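Peptide ABC transporter permease (Staphylococcus hominis, PDB 6EXS) probably imports small peptides with protons across the membrane, and binds a thioalcohol-conjugated dipeptide, a precursor of human underarm odour. Local coordinates at residues Gly19-Val24 and Pro130-Ile135; Phe23-Glu28 and Val152-Ser157; Gly86-Thr91 and Lys202-Val207. One frame throughout, in Å; residues are numbered along the deposited sequence.

Contact 1 (Gly19-Val24 and Pro130-Ile135); sequences GVLFFV and PNISNI. With OLC ((2R)-2,3-dihydroxypropyl (9Z)-octadec-9-enoate), chain L.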
loop_
_atom_site.group_PDB
_atom_site.type_symbol
_atom_site.label_atom_id
_atom_site.label_comp_id
_atom_site.label_asym_id
_atom_site.label_seq_id
_atom_site.Cartn_x
_atom_site.Cartn_y
_atom_site.Cartn_z
ATOM N N GLY A 19 -6.379 14.934 -15.565
ATOM C CA GLY A 19 -7.089 13.984 -16.416
ATOM C C GLY A 19 -6.172 12.935 -17.004
ATOM O O GLY A 19 -6.484 11.741 -16.964
ATOM N N VAL A 20 -5.000 13.380 -17.495
ATOM C CA VAL A 20 -3.969 12.513 -18.063
ATOM C C VAL A 20 -3.488 11.546 -16.987
ATOM O O VAL A 20 -3.516 10.344 -17.222
ATOM C CB VAL A 20 -2.807 13.323 -18.715
ATOM C CG1 VAL A 20 -1.706 12.406 -19.251
ATOM C CG2 VAL A 20 -3.331 14.217 -19.831
ATOM N N LEU A 21 -3.149 12.061 -15.783
ATOM C CA LEU A 21 -2.614 11.268 -14.666
ATOM C C LEU A 21 -3.657 10.397 -13.961
ATOM O O LEU A 21 -3.280 9.360 -13.386
ATOM C CB LEU A 21 -1.834 12.132 -13.674
ATOM C CG LEU A 21 -0.623 12.850 -14.304
ATOM C CD1 LEU A 21 0.078 13.704 -13.314
ATOM C CD2 LEU A 21 0.350 11.879 -14.984
ATOM N N PHE A 22 -4.954 10.762 -14.062
ATOM C CA PHE A 22 -6.051 9.966 -13.516
ATOM C C PHE A 22 -6.150 8.671 -14.341
ATOM O O PHE A 22 -6.209 7.593 -13.751
ATOM C CB PHE A 22 -7.383 10.751 -13.530
ATOM C CG PHE A 22 -8.577 10.019 -12.950
ATOM C CD1 PHE A 22 -9.248 9.046 -13.688
ATOM C CD2 PHE A 22 -9.069 10.343 -11.690
ATOM C CE1 PHE A 22 -10.353 8.378 -13.158
ATOM C CE2 PHE A 22 -10.189 9.686 -11.168
ATOM C CZ PHE A 22 -10.815 8.704 -11.902
ATOM N N PHE A 23 -6.136 8.779 -15.698
ATOM C CA PHE A 23 -6.198 7.637 -16.629
ATOM C C PHE A 23 -4.975 6.739 -16.454
ATOM O O PHE A 23 -5.120 5.518 -16.447
ATOM C CB PHE A 23 -6.289 8.135 -18.080
ATOM C CG PHE A 23 -6.581 7.105 -19.156
ATOM C CD1 PHE A 23 -5.570 6.297 -19.664
ATOM C CD2 PHE A 23 -7.848 7.001 -19.716
ATOM C CE1 PHE A 23 -5.825 5.397 -20.709
ATOM C CE2 PHE A 23 -8.102 6.101 -20.757
ATOM C CZ PHE A 23 -7.091 5.307 -21.248
ATOM N N VAL A 24 -3.776 7.340 -16.313
ATOM C CA VAL A 24 -2.505 6.628 -16.115
ATOM C C VAL A 24 -2.526 5.872 -14.776
ATOM O O VAL A 24 -2.254 4.669 -14.757
ATOM C CB VAL A 24 -1.288 7.585 -16.244
ATOM C CG1 VAL A 24 0.008 6.916 -15.793
ATOM C CG2 VAL A 24 -1.152 8.121 -17.664
ATOM N N PRO A 130 5.653 7.575 -5.576
ATOM C CA PRO A 130 5.718 8.892 -4.935
ATOM C C PRO A 130 5.814 10.062 -5.911
ATOM O O PRO A 130 5.424 11.182 -5.576
ATOM C CB PRO A 130 6.964 8.779 -4.051
ATOM C CG PRO A 130 7.832 7.814 -4.756
ATOM C CD PRO A 130 6.899 6.812 -5.338
ATOM N N ASN A 131 6.312 9.784 -7.122
ATOM C CA ASN A 131 6.607 10.775 -8.143
ATOM C C ASN A 131 5.405 11.229 -8.951
ATOM O O ASN A 131 5.327 12.428 -9.238
ATOM C CB ASN A 131 7.752 10.292 -9.001
ATOM C CG ASN A 131 9.008 10.319 -8.152
ATOM O OD1 ASN A 131 9.210 11.232 -7.332
ATOM N ND2 ASN A 131 9.815 9.283 -8.220
ATOM N N ILE A 132 4.440 10.332 -9.235
ATOM C CA ILE A 132 3.176 10.689 -9.913
ATOM C C ILE A 132 2.359 11.637 -9.001
ATOM O O ILE A 132 1.765 12.599 -9.500
ATOM C CB ILE A 132 2.354 9.440 -10.404
ATOM C CG1 ILE A 132 1.116 9.864 -11.239
ATOM C CG2 ILE A 132 1.977 8.495 -9.263
ATOM C CD1 ILE A 132 0.690 8.920 -12.370
ATOM N N SER A 133 2.391 11.380 -7.664
ATOM C CA SER A 133 1.691 12.132 -6.623
ATOM C C SER A 133 2.221 13.548 -6.555
ATOM O O SER A 133 1.446 14.503 -6.461
ATOM C CB SER A 133 1.863 11.443 -5.272
ATOM O OG SER A 133 0.609 11.088 -4.720
ATOM N N ASN A 134 3.550 13.672 -6.625
ATOM C CA ASN A 134 4.288 14.914 -6.612
ATOM C C ASN A 134 3.892 15.791 -7.812
ATOM O O ASN A 134 3.597 16.978 -7.621
ATOM C CB ASN A 134 5.777 14.605 -6.613
ATOM C CG ASN A 134 6.630 15.780 -6.263
ATOM O OD1 ASN A 134 6.797 16.707 -7.054
ATOM N ND2 ASN A 134 7.177 15.769 -5.061
ATOM N N ILE A 135 3.862 15.201 -9.037
ATOM C CA ILE A 135 3.482 15.886 -10.288
ATOM C C ILE A 135 2.086 16.500 -10.162
ATOM O O ILE A 135 1.924 17.677 -10.469
ATOM C CB ILE A 135 3.651 14.979 -11.548
ATOM C CG1 ILE A 135 5.147 14.663 -11.800
ATOM C CG2 ILE A 135 3.016 15.620 -12.793
ATOM C CD1 ILE A 135 5.417 13.390 -12.640
HETATM C C24 OLC L . -15.656 15.329 -10.403
HETATM C C5 OLC L . -15.229 8.228 -14.793
HETATM C C4 OLC L . -15.090 9.590 -14.143
HETATM C C3 OLC L . -13.660 9.935 -13.764
HETATM C C2 OLC L . -13.482 11.355 -13.234
HETATM C C21 OLC L . -15.650 12.829 -10.626
HETATM C C1 OLC L . -14.023 11.573 -11.850
HETATM C C22 OLC L . -15.091 14.024 -9.891
HETATM O O19 OLC L . -13.768 10.881 -10.899
HETATM O O25 OLC L . -15.257 16.413 -9.578
HETATM O O23 OLC L . -15.390 13.879 -8.500
HETATM O O20 OLC L . -14.832 12.643 -11.806
#
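L21 and V24 on one side meet I132 and I135 on the other, joining helices 16-44 and 110-137 as they run nearly antiparallel in the N-terminal helical bundle of this transporter of the major facilitator superfamily. The axes of the two short segments come no nearer than 11.1 Å, a gap that the extended L21 and I132 side chains can bridge. In L21, CG stands anti to the carbonyl carbon (chi1 -60°), and CB and CG serve to carry the fork outward to the other helix. There the branches part. CD1 lies against I135, 3.5 Å from its CG2, while CD2 meets the end of I132, lying 4.0 Å from its CD1. L21 and I132 run alongside each other, pointing contrary ways, while I135 lies nearly perpendicular to L21. I132 holds CG1 anti to its backbone N (chi1 -174°), which sends CD1 between two residues one helical turn apart: besides L21 CD2 it touches V24 CG1, also at 4.0 Å. V24 CG1 and I135 CG2, branches set directly on CB, complete the patch. F22 looks the other way, with a bound monoolein lying over the rim of one ring face. With no hydrogen bond crossing between them, the two segments are held here by methyl-to-methyl dispersion and burial from solvent, which give cohesion but little directional restraint.

Contact 2 (Phe23-Glu28 and Val152-Ser157); sequences FVEFWE and VIFYMS. With OLC ((2R)-2,3-dihydroxypropyl (9Z)-octadec-9-enoate), chain L.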
loop_
_atom_site.group_PDB
_atom_site.type_symbol
_atom_site.label_atom_id
_atom_site.label_comp_id
_atom_site.label_asym_id
_atom_site.label_seq_id
_atom_site.Cartn_x
_atom_site.Cartn_y
_atom_site.Cartn_z
ATOM N N PHE A 23 -6.136 8.779 -15.698
ATOM C CA PHE A 23 -6.198 7.637 -16.629
ATOM C C PHE A 23 -4.975 6.739 -16.454
ATOM O O PHE A 23 -5.120 5.518 -16.447
ATOM C CB PHE A 23 -6.289 8.135 -18.080
ATOM C CG PHE A 23 -6.581 7.105 -19.156
ATOM C CD1 PHE A 23 -5.570 6.297 -19.664
ATOM C CD2 PHE A 23 -7.848 7.001 -19.716
ATOM C CE1 PHE A 23 -5.825 5.397 -20.709
ATOM C CE2 PHE A 23 -8.102 6.101 -20.757
ATOM C CZ PHE A 23 -7.091 5.307 -21.248
ATOM N N VAL A 24 -3.776 7.340 -16.313
ATOM C CA VAL A 24 -2.505 6.628 -16.115
ATOM C C VAL A 24 -2.526 5.872 -14.776
ATOM O O VAL A 24 -2.254 4.669 -14.757
ATOM C CB VAL A 24 -1.288 7.585 -16.244
ATOM C CG1 VAL A 24 0.008 6.916 -15.793
ATOM C CG2 VAL A 24 -1.152 8.121 -17.664
ATOM N N GLU A 25 -2.878 6.563 -13.667
ATOM C CA GLU A 25 -2.963 5.949 -12.334
ATOM C C GLU A 25 -4.029 4.853 -12.291
ATOM O O GLU A 25 -3.761 3.781 -11.755
ATOM C CB GLU A 25 -3.202 7.007 -11.243
ATOM C CG GLU A 25 -3.182 6.476 -9.816
ATOM C CD GLU A 25 -1.846 6.103 -9.205
ATOM O OE1 GLU A 25 -1.820 5.860 -7.979
ATOM O OE2 GLU A 25 -0.823 6.089 -9.928
ATOM N N PHE A 26 -5.212 5.098 -12.878
ATOM C CA PHE A 26 -6.271 4.081 -12.919
ATOM C C PHE A 26 -5.758 2.724 -13.404
ATOM O O PHE A 26 -6.018 1.721 -12.747
ATOM C CB PHE A 26 -7.477 4.522 -13.786
ATOM C CG PHE A 26 -8.474 3.404 -13.996
ATOM C CD1 PHE A 26 -9.434 3.116 -13.032
ATOM C CD2 PHE A 26 -8.421 2.607 -15.134
ATOM C CE1 PHE A 26 -10.333 2.060 -13.210
ATOM C CE2 PHE A 26 -9.321 1.547 -15.307
ATOM C CZ PHE A 26 -10.263 1.276 -14.338
ATOM N N TRP A 27 -5.056 2.707 -14.568
ATOM C CA TRP A 27 -4.549 1.521 -15.247
ATOM C C TRP A 27 -3.369 0.861 -14.547
ATOM O O TRP A 27 -3.233 -0.363 -14.635
ATOM C CB TRP A 27 -4.249 1.824 -16.716
ATOM C CG TRP A 27 -5.512 1.956 -17.528
ATOM C CD1 TRP A 27 -6.018 3.099 -18.066
ATOM C CD2 TRP A 27 -6.491 0.932 -17.770
ATOM N NE1 TRP A 27 -7.228 2.850 -18.663
ATOM C CE2 TRP A 27 -7.545 1.526 -18.497
ATOM C CE3 TRP A 27 -6.559 -0.446 -17.484
ATOM C CZ2 TRP A 27 -8.660 0.795 -18.933
ATOM C CZ3 TRP A 27 -7.667 -1.167 -17.909
ATOM C CH2 TRP A 27 -8.695 -0.550 -18.632
ATOM N N GLU A 28 -2.552 1.635 -13.816
ATOM C CA GLU A 28 -1.456 1.073 -13.029
ATOM C C GLU A 28 -2.035 0.415 -11.772
ATOM O O GLU A 28 -1.577 -0.662 -11.390
ATOM C CB GLU A 28 -0.414 2.147 -12.661
ATOM C CG GLU A 28 0.859 1.572 -12.045
ATOM C CD GLU A 28 0.807 1.298 -10.554
ATOM O OE1 GLU A 28 1.337 0.252 -10.116
ATOM O OE2 GLU A 28 0.223 2.128 -9.823
ATOM N N VAL A 152 -8.287 14.246 -3.987
ATOM C CA VAL A 152 -9.478 13.422 -3.745
ATOM C C VAL A 152 -9.887 12.736 -5.071
ATOM O O VAL A 152 -10.096 11.520 -5.081
ATOM C CB VAL A 152 -10.633 14.235 -3.105
ATOM C CG1 VAL A 152 -11.972 13.499 -3.208
ATOM C CG2 VAL A 152 -10.316 14.583 -1.654
ATOM N N ILE A 153 -9.915 13.506 -6.195
ATOM C CA ILE A 153 -10.201 12.985 -7.546
ATOM C C ILE A 153 -9.092 11.987 -7.951
ATOM O O ILE A 153 -9.412 10.877 -8.353
ATOM C CB ILE A 153 -10.388 14.130 -8.591
ATOM C CG1 ILE A 153 -11.639 14.965 -8.268
ATOM C CG2 ILE A 153 -10.407 13.609 -10.046
ATOM C CD1 ILE A 153 -11.588 16.387 -8.778
ATOM N N PHE A 154 -7.804 12.368 -7.815
ATOM C CA PHE A 154 -6.688 11.487 -8.184
ATOM C C PHE A 154 -6.751 10.112 -7.498
ATOM O O PHE A 154 -6.512 9.092 -8.145
ATOM C CB PHE A 154 -5.323 12.169 -7.942
ATOM C CG PHE A 154 -4.112 11.300 -8.201
ATOM C CD1 PHE A 154 -3.703 11.017 -9.498
ATOM C CD2 PHE A 154 -3.380 10.769 -7.150
ATOM C CE1 PHE A 154 -2.583 10.219 -9.732
ATOM C CE2 PHE A 154 -2.265 9.962 -7.386
ATOM C CZ PHE A 154 -1.867 9.705 -8.675
ATOM N N TYR A 155 -7.095 10.085 -6.198
ATOM C CA TYR A 155 -7.151 8.835 -5.457
ATOM C C TYR A 155 -8.415 8.008 -5.756
ATOM O O TYR A 155 -8.458 6.839 -5.364
ATOM C CB TYR A 155 -6.929 9.067 -3.961
ATOM C CG TYR A 155 -5.538 9.585 -3.676
ATOM C CD1 TYR A 155 -4.414 8.801 -3.927
ATOM C CD2 TYR A 155 -5.341 10.854 -3.148
ATOM C CE1 TYR A 155 -3.125 9.285 -3.691
ATOM C CE2 TYR A 155 -4.061 11.352 -2.911
ATOM C CZ TYR A 155 -2.954 10.566 -3.185
ATOM O OH TYR A 155 -1.695 11.061 -2.931
ATOM N N MET A 156 -9.385 8.564 -6.527
ATOM C CA MET A 156 -10.581 7.837 -6.977
ATOM C C MET A 156 -10.172 6.833 -8.046
ATOM O O MET A 156 -10.760 5.757 -8.124
ATOM C CB MET A 156 -11.639 8.776 -7.550
ATOM C CG MET A 156 -12.469 9.465 -6.499
ATOM S SD MET A 156 -13.711 10.585 -7.203
ATOM C CE MET A 156 -14.839 9.375 -7.998
ATOM N N SER A 157 -9.154 7.185 -8.866
ATOM C CA SER A 157 -8.596 6.321 -9.909
ATOM C C SER A 157 -7.976 5.071 -9.281
ATOM O O SER A 157 -8.094 3.986 -9.854
ATOM C CB SER A 157 -7.570 7.076 -10.757
ATOM O OG SER A 157 -6.363 7.402 -10.081
HETATM C C24 OLC L . -15.656 15.329 -10.403
HETATM C C5 OLC L . -15.229 8.228 -14.793
HETATM C C4 OLC L . -15.090 9.590 -14.143
HETATM C C3 OLC L . -13.660 9.935 -13.764
HETATM C C2 OLC L . -13.482 11.355 -13.234
HETATM C C21 OLC L . -15.650 12.829 -10.626
HETATM C C1 OLC L . -14.023 11.573 -11.850
HETATM C C22 OLC L . -15.091 14.024 -9.891
HETATM O O19 OLC L . -13.768 10.881 -10.899
HETATM O O25 OLC L . -15.257 16.413 -9.578
HETATM O O23 OLC L . -15.390 13.879 -8.500
HETATM O O20 OLC L . -14.832 12.643 -11.806
#
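The ExxER motif of the peptide transporter family, on helix 16-44, supplies E25, which packs against F154 and S157 of helix 147-174, its side chain about 8 Å from the bound thioalcohol peptide. CG of E25 is anti to the backbone N and the chain then bends at chi2 (74°), turning the carboxylate across the far end of the F154 ring. CB comes 3.6 Å from F154 CE1, and CD lies the same 3.6 Å from F154 CZ. The carboxylate and ring planes are 28° apart, closer to parallel than to perpendicular. S157 touches the aliphatic part of E25: its OG is 3.3 Å from E25 CG. That hydroxyl sits between its own backbone N and carbonyl carbon and turns back to donate to F154 O at 2.6 Å, so a buried polar group is satisfied within its helix. Serine, being small, also lets the backbones close in: the CA atoms of F26 and S157 are 4.4 Å apart, and F26 CA approaches S157 O at 3.6 Å in a nearly straight CH...O contact (162° at the hydrogen). Helices 16-44 and 147-174 run roughly parallel here. Helix 110-137 packs beside them, I132 against E25 and V136 against F154, and helix 178-204 reaches V24 through Y196; the F26 side chain continues along helix 147-174 to L160 and I164.

Contact 3 (Gly86-Thr91 and Lys202-Val207); sequences GTRGAT and KNLGSV. With OLC ((2R)-2,3-dihydroxypropyl (9Z)-octadec-9-enoate), chain M.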
loop_
_atom_site.group_PDB
_atom_site.type_symbol
_atom_site.label_atom_id
_atom_site.label_comp_id
_atom_site.label_asym_id
_atom_site.label_seq_id
_atom_site.Cartn_x
_atom_site.Cartn_y
_atom_site.Cartn_z
ATOM N N GLY A 86 14.453 13.773 -11.972
ATOM C CA GLY A 86 13.271 14.612 -11.923
ATOM C C GLY A 86 12.123 13.658 -11.697
ATOM O O GLY A 86 12.312 12.441 -11.791
ATOM N N THR A 87 10.931 14.168 -11.395
ATOM C CA THR A 87 9.782 13.300 -11.120
ATOM C C THR A 87 9.226 12.674 -12.400
ATOM O O THR A 87 8.761 11.537 -12.349
ATOM C CB THR A 87 8.724 14.022 -10.278
ATOM O OG1 THR A 87 8.346 15.224 -10.938
ATOM C CG2 THR A 87 9.228 14.362 -8.878
ATOM N N ARG A 88 9.324 13.378 -13.549
ATOM C CA ARG A 88 8.813 12.889 -14.840
ATOM C C ARG A 88 9.542 11.652 -15.330
ATOM O O ARG A 88 8.894 10.640 -15.619
ATOM C CB ARG A 88 8.803 13.991 -15.911
ATOM C CG ARG A 88 7.846 15.122 -15.594
ATOM C CD ARG A 88 6.400 14.894 -16.021
ATOM N NE ARG A 88 6.197 15.058 -17.461
ATOM C CZ ARG A 88 6.074 16.228 -18.081
ATOM N NH1 ARG A 88 6.155 17.363 -17.395
ATOM N NH2 ARG A 88 5.880 16.273 -19.392
ATOM N N GLY A 89 10.870 11.733 -15.373
ATOM C CA GLY A 89 11.739 10.636 -15.777
ATOM C C GLY A 89 11.521 9.397 -14.937
ATOM O O GLY A 89 11.352 8.307 -15.486
ATOM N N ALA A 90 11.455 9.585 -13.598
ATOM C CA ALA A 90 11.219 8.556 -12.580
ATOM C C ALA A 90 9.840 7.871 -12.723
ATOM O O ALA A 90 9.763 6.646 -12.565
ATOM C CB ALA A 90 11.383 9.149 -11.187
ATOM N N THR A 91 8.768 8.651 -13.037
ATOM C CA THR A 91 7.397 8.151 -13.262
ATOM C C THR A 91 7.394 7.247 -14.520
ATOM O O THR A 91 6.742 6.203 -14.522
ATOM C CB THR A 91 6.391 9.343 -13.430
ATOM O OG1 THR A 91 6.427 10.180 -12.277
ATOM C CG2 THR A 91 4.941 8.887 -13.697
ATOM N N LYS A 202 2.110 18.348 -23.647
ATOM C CA LYS A 202 1.375 19.618 -23.626
ATOM C C LYS A 202 0.595 19.878 -22.315
ATOM O O LYS A 202 0.443 21.043 -21.919
ATOM C CB LYS A 202 0.463 19.785 -24.864
ATOM C CG LYS A 202 -0.639 18.745 -25.040
ATOM C CD LYS A 202 -1.874 19.352 -25.704
ATOM C CE LYS A 202 -2.986 18.343 -25.853
ATOM N NZ LYS A 202 -4.190 18.942 -26.488
ATOM N N ASN A 203 0.127 18.812 -21.642
ATOM C CA ASN A 203 -0.669 18.904 -20.413
ATOM C C ASN A 203 0.137 19.129 -19.119
ATOM O O ASN A 203 -0.394 19.712 -18.175
ATOM C CB ASN A 203 -1.561 17.669 -20.268
ATOM C CG ASN A 203 -2.543 17.476 -21.402
ATOM O OD1 ASN A 203 -2.176 17.328 -22.568
ATOM N ND2 ASN A 203 -3.819 17.431 -21.080
ATOM N N LEU A 204 1.392 18.654 -19.063
ATOM C CA LEU A 204 2.232 18.736 -17.856
ATOM C C LEU A 204 3.419 19.709 -17.985
ATOM O O LEU A 204 3.995 20.113 -16.969
ATOM C CB LEU A 204 2.715 17.325 -17.409
ATOM C CG LEU A 204 1.669 16.196 -17.346
ATOM C CD1 LEU A 204 2.344 14.838 -17.218
ATOM C CD2 LEU A 204 0.679 16.405 -16.215
ATOM N N GLY A 205 3.733 20.099 -19.220
ATOM C CA GLY A 205 4.794 21.038 -19.557
ATOM C C GLY A 205 6.141 20.757 -18.927
ATOM O O GLY A 205 6.666 19.643 -19.032
ATOM N N SER A 206 6.691 21.776 -18.255
ATOM C CA SER A 206 7.993 21.749 -17.587
ATOM C C SER A 206 7.994 21.104 -16.196
ATOM O O SER A 206 9.073 20.837 -15.664
ATOM C CB SER A 206 8.549 23.164 -17.488
ATOM O OG SER A 206 7.671 23.982 -16.732
ATOM N N VAL A 207 6.798 20.886 -15.599
ATOM C CA VAL A 207 6.613 20.313 -14.262
ATOM C C VAL A 207 7.334 18.961 -14.107
ATOM O O VAL A 207 6.958 17.981 -14.752
ATOM C CB VAL A 207 5.113 20.214 -13.866
ATOM C CG1 VAL A 207 4.934 19.501 -12.529
ATOM C CG2 VAL A 207 4.450 21.583 -13.833
HETATM C C24 OLC M . 16.064 10.918 -17.350
HETATM C C5 OLC M . 14.063 3.368 -21.286
HETATM C C4 OLC M . 13.129 4.117 -20.351
HETATM C C3 OLC M . 13.559 5.548 -20.075
HETATM C C2 OLC M . 12.640 6.257 -19.089
HETATM C C21 OLC M . 14.534 8.921 -17.374
HETATM C C1 OLC M . 13.034 7.674 -18.780
HETATM C C22 OLC M . 15.650 9.657 -18.081
HETATM O O19 OLC M . 12.362 8.639 -19.041
HETATM O O25 OLC M . 15.056 11.921 -17.415
HETATM O O23 OLC M . 16.779 8.786 -18.220
HETATM O O20 OLC M . 14.212 7.727 -18.132
#
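R88 fits the basic position that closes motif A, the glycine- and arginine-containing signature of the major facilitator superfamily, and it grips the backbone of G205 and V207 in a type II' turn at the end of helix 178-204. The turn runs from L204 to V207 and is closed by V207 N donating to L204 O at 3.2 Å. G205 takes its second position with positive phi, a conformation glycine adopts easily. Arginine suits the other side because it can reach several acceptors at once. Its chain bends sharply at chi2 (-85°) and again at chi3, swinging the guanidinium round to the turn. R88 NH1 donates to V207 O at 2.8 Å, with an angle of 155° at the hydrogen. R88 NH1 also donates to G205 O at 2.9 Å, with 154° there. V207 O lies in the guanidinium plane and G205 O is tilted somewhat from it; the nitrogen in turn stands above the carbonyl plane of G205 and only moderately tilted from that of V207. Outside the turn, NE donates to Y196 OH and NH2 to N200 OD1, both on helix 178-204, so all three guanidinium nitrogens are engaged and the flat group's rotation is fixed. L204 CB, 3.4 Å from R88 NH1, makes an apolar contact over the rim of one face of that group. The cation probably polarises the two carbonyls it holds. A bound monoolein lies alongside the same helical turn, against the side-chain-free G89 CA. Further along the same helix, T91 OG1 donates to T87 O at 2.7 Å, reaching it from the opposite face of the carbonyl plane to T91 N, which bonds to the same oxygen.

Overall arrangement
From the N terminus, helix 16-44 opens two loops: contact 1 closes one at helix 110-137, and contact 2, starting from an overlapping stretch that shares F23 and V24, closes a longer one at helix 147-174. Contact 3 begins within both spans, on helix 74-106, and ends beyond both, just after helix 178-204, so it crosses each of them. Contacts 1 and 2 touch where I132 CG2 packs on the carboxylate of E25, and contact 1 meets contact 3 where I135 packs on T87 and T91. Contacts 2 and 3 do not touch. Together they tie five helices of the N-terminal half into one bundle.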